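Local coordinates for StiE protein (Stigmatella aurantiaca, PDB 6ECX) that probably methylates an oxygen of a polyketide intermediate with S-adenosylmethionine as methyl donor, as the O-methyltransferase domain of a modular polyketide synthase, at residues A[190-198]-A[210-218]. Residues are numbered along the deposited sequence; the frame is centred on the assembly and turned at random.
Sequences IMADFVANT and FSSTREQWN
The indole of Trp217 reaches from its helix to the backbone of a strand: NE1 donates to Phe194 O (3.0 Å), which lies at the ring edge, in plane. Strand 187-196 belongs to the central sheet of the Rossmann-like methyltransferase fold, and helix 214-222 packs on one side of that sheet. Three strand side chains line the indole: Val195 CG2 near CD1, the Asp193 carboxylate at CZ2 and CH2, and, farthest along, Met191 CE, 3.9 Å from Trp217 CZ3. Phe210 CZ sits over the centre of one indole face. Asp193 is held by Tyr16 and by Gly167 N, while a water links its OD1 to Ser212 OG. Where the strand ends, Ala196 N donates to Ser212 O (2.9 Å), coming from above the carbonyl plane. Thr213 caps the helix, its OG1 accepting from Gln216 N; Thr213 N donates in turn to Gln216 OE1, on a lone pair, closing a capping box. Arg214, its NE bonded to Phe309 O, crosses Val195 at about a right angle, and its extended chain brings NH1 to Asn197. A second water bridges Ala196 O to Arg214 N and NH1, and the same NH1 donates to Asn197 OD1 at 2.7 Å, with amide and guanidinium planes 43° apart.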
ATOM      1  N   ILE A 190      -0.702   9.305  -1.178  1.00 32.15           N
ATOM      2  CA  ILE A 190       0.141   8.311  -1.826  1.00 32.78           C
ATOM      3  C   ILE A 190      -0.443   6.934  -1.515  1.00 34.17           C
ATOM      4  O   ILE A 190      -0.849   6.660  -0.382  1.00 35.85           O
ATOM      5  CB  ILE A 190       1.631   8.428  -1.442  1.00 39.36           C
ATOM      6  CG1 ILE A 190       1.855   8.360   0.049  1.00 40.30           C
ATOM      7  CG2 ILE A 190       2.264   9.768  -2.026  1.00 43.00           C
ATOM      8  CD1 ILE A 190       3.367   8.448   0.405  1.00 42.46           C
ATOM      9  N   MET A 191      -0.546   6.100  -2.544  1.00 35.19           N
ATOM     10  CA  MET A 191      -1.180   4.806  -2.392  1.00 39.88           C
ATOM     11  C   MET A 191      -0.383   3.770  -3.151  1.00 40.47           C
ATOM     12  O   MET A 191       0.221   4.066  -4.183  1.00 39.81           O
ATOM     13  CB  MET A 191      -2.612   4.804  -2.919  1.00 38.65           C
ATOM     14  CG  MET A 191      -3.607   5.461  -2.012  1.00 40.43           C
ATOM     15  SD  MET A 191      -5.194   5.492  -2.841  1.00 54.83           S
ATOM     16  CE  MET A 191      -5.136   3.984  -3.795  1.00 60.37           C
ATOM     17  N   ALA A 192      -0.354   2.561  -2.599  1.00 40.00           N
ATOM     18  CA  ALA A 192       0.050   1.376  -3.331  1.00 40.35           C
ATOM     19  C   ALA A 192      -1.192   0.513  -3.482  1.00 39.28           C
ATOM     20  O   ALA A 192      -1.866   0.221  -2.486  1.00 42.12           O
ATOM     21  CB  ALA A 192       1.166   0.623  -2.596  1.00 41.49           C
ATOM     22  N   ASP A 193      -1.517   0.148  -4.719  1.00 44.43           N
ATOM     23  CA  ASP A 193      -2.696  -0.670  -4.965  1.00 43.13           C
ATOM     24  C   ASP A 193      -2.637  -1.220  -6.385  1.00 42.02           C
ATOM     25  O   ASP A 193      -1.688  -0.972  -7.136  1.00 46.55           O
ATOM     26  CB  ASP A 193      -3.988   0.103  -4.714  1.00 43.45           C
ATOM     27  CG  ASP A 193      -5.015  -0.737  -3.969  1.00 50.05           C
ATOM     28  OD1 ASP A 193      -5.285  -1.863  -4.415  1.00 50.30           O
ATOM     29  OD2 ASP A 193      -5.522  -0.289  -2.924  1.00 49.02           O
ATOM     30  N   PHE A 194      -3.655  -2.000  -6.728  1.00 44.63           N
ATOM     31  CA  PHE A 194      -3.708  -2.724  -7.988  1.00 46.57           C
ATOM     32  C   PHE A 194      -4.610  -2.030  -8.997  1.00 48.73           C
ATOM     33  O   PHE A 194      -5.669  -1.500  -8.644  1.00 49.92           O
ATOM     34  CB  PHE A 194      -4.217  -4.142  -7.771  1.00 48.45           C
ATOM     35  CG  PHE A 194      -3.286  -4.985  -6.980  1.00 54.45           C
ATOM     36  CD1 PHE A 194      -2.245  -5.660  -7.605  1.00 51.69           C
ATOM     37  CD2 PHE A 194      -3.439  -5.100  -5.610  1.00 63.00           C
ATOM     38  CE1 PHE A 194      -1.373  -6.439  -6.872  1.00 60.99           C
ATOM     39  CE2 PHE A 194      -2.577  -5.887  -4.867  1.00 66.70           C
ATOM     40  CZ  PHE A 194      -1.543  -6.558  -5.496  1.00 67.53           C
ATOM     41  N   VAL A 195      -4.188  -2.072 -10.256  1.00 51.51           N
ATOM     42  CA  VAL A 195      -4.987  -1.654 -11.399  1.00 53.27           C
ATOM     43  C   VAL A 195      -5.250  -2.898 -12.241  1.00 51.96           C
ATOM     44  O   VAL A 195      -4.306  -3.598 -12.634  1.00 59.40           O
ATOM     45  CB  VAL A 195      -4.272  -0.567 -12.219  1.00 50.93           C
ATOM     46  CG1 VAL A 195      -5.038  -0.292 -13.516  1.00 54.15           C
ATOM     47  CG2 VAL A 195      -4.103   0.723 -11.397  1.00 46.63           C
ATOM     48  N   ALA A 196      -6.521  -3.195 -12.500  1.00 50.10           N
ATOM     49  CA  ALA A 196      -6.864  -4.280 -13.413  1.00 60.82           C
ATOM     50  C   ALA A 196      -6.835  -3.778 -14.852  1.00 65.94           C
ATOM     51  O   ALA A 196      -7.438  -2.753 -15.165  1.00 62.27           O
ATOM     52  CB  ALA A 196      -8.247  -4.840 -13.092  1.00 63.06           C
ATOM     53  N   ASN A 197      -6.159  -4.514 -15.733  1.00 67.52           N
ATOM     54  CA  ASN A 197      -5.942  -4.070 -17.103  1.00 71.15           C
ATOM     55  C   ASN A 197      -6.879  -4.735 -18.110  1.00 82.83           C
ATOM     56  O   ASN A 197      -6.593  -4.710 -19.310  1.00 93.37           O
ATOM     57  CB  ASN A 197      -4.489  -4.315 -17.504  1.00 72.54           C
ATOM     58  CG  ASN A 197      -3.511  -3.604 -16.598  1.00 69.00           C
ATOM     59  OD1 ASN A 197      -3.695  -2.431 -16.265  1.00 64.45           O
ATOM     60  ND2 ASN A 197      -2.466  -4.313 -16.182  1.00 69.08           N
ATOM     61  N   THR A 198      -7.980  -5.327 -17.659  1.00 83.34           N
ATOM     62  CA  THR A 198      -8.976  -5.860 -18.588  1.00 98.23           C
ATOM     63  C   THR A 198     -10.395  -5.443 -18.207  1.00108.87           C
ATOM     64  O   THR A 198     -11.371  -5.957 -18.762  1.00118.55           O
ATOM     65  CB  THR A 198      -8.921  -7.392 -18.661  1.00 98.43           C
ATOM     66  OG1 THR A 198      -8.908  -7.926 -17.335  1.00101.03           O
ATOM     67  CG2 THR A 198      -7.677  -7.851 -19.409  1.00 93.71           C
ATOM     68  N   PHE A 210     -16.918  -2.826  -8.211  1.00101.41           N
ATOM     69  CA  PHE A 210     -15.622  -2.199  -8.450  1.00 93.39           C
ATOM     70  C   PHE A 210     -14.607  -3.243  -8.900  1.00 97.69           C
ATOM     71  O   PHE A 210     -14.389  -4.253  -8.220  1.00103.67           O
ATOM     72  CB  PHE A 210     -15.115  -1.483  -7.194  1.00 86.53           C
ATOM     73  CG  PHE A 210     -13.856  -0.679  -7.422  1.00 72.09           C
ATOM     74  CD1 PHE A 210     -13.919   0.578  -7.986  1.00 58.77           C
ATOM     75  CD2 PHE A 210     -12.613  -1.186  -7.075  1.00 74.73           C
ATOM     76  CE1 PHE A 210     -12.756   1.328  -8.194  1.00 66.81           C
ATOM     77  CE2 PHE A 210     -11.450  -0.441  -7.280  1.00 63.01           C
ATOM     78  CZ  PHE A 210     -11.523   0.809  -7.848  1.00 59.75           C
ATOM     79  N   SER A 211     -13.984  -2.991 -10.051  1.00 89.36           N
ATOM     80  CA  SER A 211     -13.050  -3.919 -10.675  1.00 85.27           C
ATOM     81  C   SER A 211     -11.634  -3.366 -10.742  1.00 79.83           C
ATOM     82  O   SER A 211     -10.774  -3.974 -11.391  1.00 68.93           O
ATOM     83  CB  SER A 211     -13.531  -4.277 -12.084  1.00 90.70           C
ATOM     84  OG  SER A 211     -14.882  -4.704 -12.070  1.00100.26           O
ATOM     85  N   SER A 212     -11.383  -2.211 -10.116  1.00 79.42           N
ATOM     86  CA  SER A 212     -10.046  -1.619 -10.026  1.00 70.49           C
ATOM     87  C   SER A 212      -9.497  -1.203 -11.387  1.00 58.74           C
ATOM     88  O   SER A 212      -8.285  -1.156 -11.576  1.00 55.63           O
ATOM     89  CB  SER A 212      -9.059  -2.564  -9.329  1.00 71.44           C
ATOM     90  OG  SER A 212      -9.555  -3.019  -8.082  1.00 80.94           O
ATOM     91  N   THR A 213     -10.364  -0.901 -12.352  1.00 59.52           N
ATOM     92  CA  THR A 213      -9.867  -0.443 -13.641  1.00 54.94           C
ATOM     93  C   THR A 213      -9.360   0.999 -13.534  1.00 52.00           C
ATOM     94  O   THR A 213      -9.604   1.714 -12.556  1.00 45.91           O
ATOM     95  CB  THR A 213     -10.953  -0.541 -14.722  1.00 55.92           C
ATOM     96  OG1 THR A 213     -12.058   0.294 -14.357  1.00 54.18           O
ATOM     97  CG2 THR A 213     -11.451  -1.986 -14.895  1.00 63.05           C
ATOM     98  N   ARG A 214      -8.617   1.426 -14.557  1.00 57.34           N
ATOM     99  CA  ARG A 214      -8.220   2.831 -14.636  1.00 55.45           C
ATOM    100  C   ARG A 214      -9.435   3.749 -14.534  1.00 50.64           C
ATOM    101  O   ARG A 214      -9.450   4.705 -13.750  1.00 48.16           O
ATOM    102  CB  ARG A 214      -7.473   3.089 -15.944  1.00 57.55           C
ATOM    103  CG  ARG A 214      -6.074   2.540 -16.014  1.00 54.01           C
ATOM    104  CD  ARG A 214      -5.624   2.449 -17.480  1.00 58.33           C
ATOM    105  NE  ARG A 214      -4.172   2.316 -17.557  1.00 68.17           N
ATOM    106  CZ  ARG A 214      -3.524   1.162 -17.461  1.00 72.49           C
ATOM    107  NH1 ARG A 214      -4.204   0.030 -17.307  1.00 70.64           N
ATOM    108  NH2 ARG A 214      -2.200   1.139 -17.533  1.00 74.39           N
ATOM    109  N   GLU A 215     -10.481   3.459 -15.318  1.00 54.34           N
ATOM    110  CA  GLU A 215     -11.650   4.330 -15.339  1.00 55.07           C
ATOM    111  C   GLU A 215     -12.333   4.370 -13.985  1.00 52.21           C
ATOM    112  O   GLU A 215     -12.844   5.414 -13.570  1.00 52.10           O
ATOM    113  CB  GLU A 215     -12.627   3.862 -16.418  1.00 65.69           C
ATOM    114  CG  GLU A 215     -13.929   4.630 -16.434  1.00 78.38           C
ATOM    115  CD  GLU A 215     -14.663   4.481 -17.750  1.00 92.30           C
ATOM    116  OE1 GLU A 215     -15.066   5.514 -18.334  1.00 91.03           O
ATOM    117  OE2 GLU A 215     -14.817   3.328 -18.206  1.00 97.97           O
ATOM    118  N   GLN A 216     -12.326   3.249 -13.269  1.00 52.56           N
ATOM    119  CA  GLN A 216     -12.976   3.207 -11.968  1.00 51.91           C
ATOM    120  C   GLN A 216     -12.192   3.994 -10.935  1.00 45.11           C
ATOM    121  O   GLN A 216     -12.775   4.793 -10.194  1.00 44.44           O
ATOM    122  CB  GLN A 216     -13.169   1.760 -11.535  1.00 55.71           C
ATOM    123  CG  GLN A 216     -14.336   1.113 -12.237  1.00 62.61           C
ATOM    124  CD  GLN A 216     -14.450  -0.350 -11.885  1.00 72.11           C
ATOM    125  OE1 GLN A 216     -13.454  -1.069 -11.875  1.00 66.61           O
ATOM    126  NE2 GLN A 216     -15.665  -0.798 -11.586  1.00 78.71           N
ATOM    127  N   TRP A 217     -10.866   3.808 -10.882  1.00 42.14           N
ATOM    128  CA  TRP A 217     -10.034   4.670 -10.037  1.00 38.61           C
ATOM    129  C   TRP A 217     -10.216   6.140 -10.400  1.00 44.15           C
ATOM    130  O   TRP A 217     -10.314   6.999  -9.519  1.00 39.51           O
ATOM    131  CB  TRP A 217      -8.551   4.315 -10.163  1.00 45.95           C
ATOM    132  CG  TRP A 217      -8.104   3.048  -9.453  1.00 51.42           C
ATOM    133  CD1 TRP A 217      -7.585   1.928 -10.035  1.00 53.50           C
ATOM    134  CD2 TRP A 217      -8.112   2.794  -8.041  1.00 49.79           C
ATOM    135  NE1 TRP A 217      -7.273   0.988  -9.076  1.00 49.68           N
ATOM    136  CE2 TRP A 217      -7.594   1.489  -7.847  1.00 47.47           C
ATOM    137  CE3 TRP A 217      -8.518   3.530  -6.924  1.00 51.72           C
ATOM    138  CZ2 TRP A 217      -7.470   0.911  -6.580  1.00 59.80           C
ATOM    139  CZ3 TRP A 217      -8.391   2.953  -5.660  1.00 59.49           C
ATOM    140  CH2 TRP A 217      -7.871   1.656  -5.502  1.00 59.06           C
ATOM    141  N   ASN A 218     -10.204   6.448 -11.701  1.00 45.10           N
ATOM    142  CA  ASN A 218     -10.383   7.821 -12.164  1.00 41.69           C
ATOM    143  C   ASN A 218     -11.694   8.417 -11.648  1.00 40.17           C
ATOM    144  O   ASN A 218     -11.721   9.557 -11.173  1.00 40.51           O
ATOM    145  CB  ASN A 218     -10.327   7.863 -13.700  1.00 39.21           C
ATOM    146  CG  ASN A 218     -10.184   9.283 -14.227  1.00 43.33           C
ATOM    147  OD1 ASN A 218     -10.207  10.219 -13.438  1.00 41.28           O
ATOM    148  ND2 ASN A 218     -10.026   9.444 -15.544  1.00 40.14           N
TER
HETATM  149  O   HOH W   1      -7.528  -2.674  -6.159  1.00 68.31           O
HETATM  150  O   HOH W   2      -7.334  -0.453 -16.555  1.00 53.11           O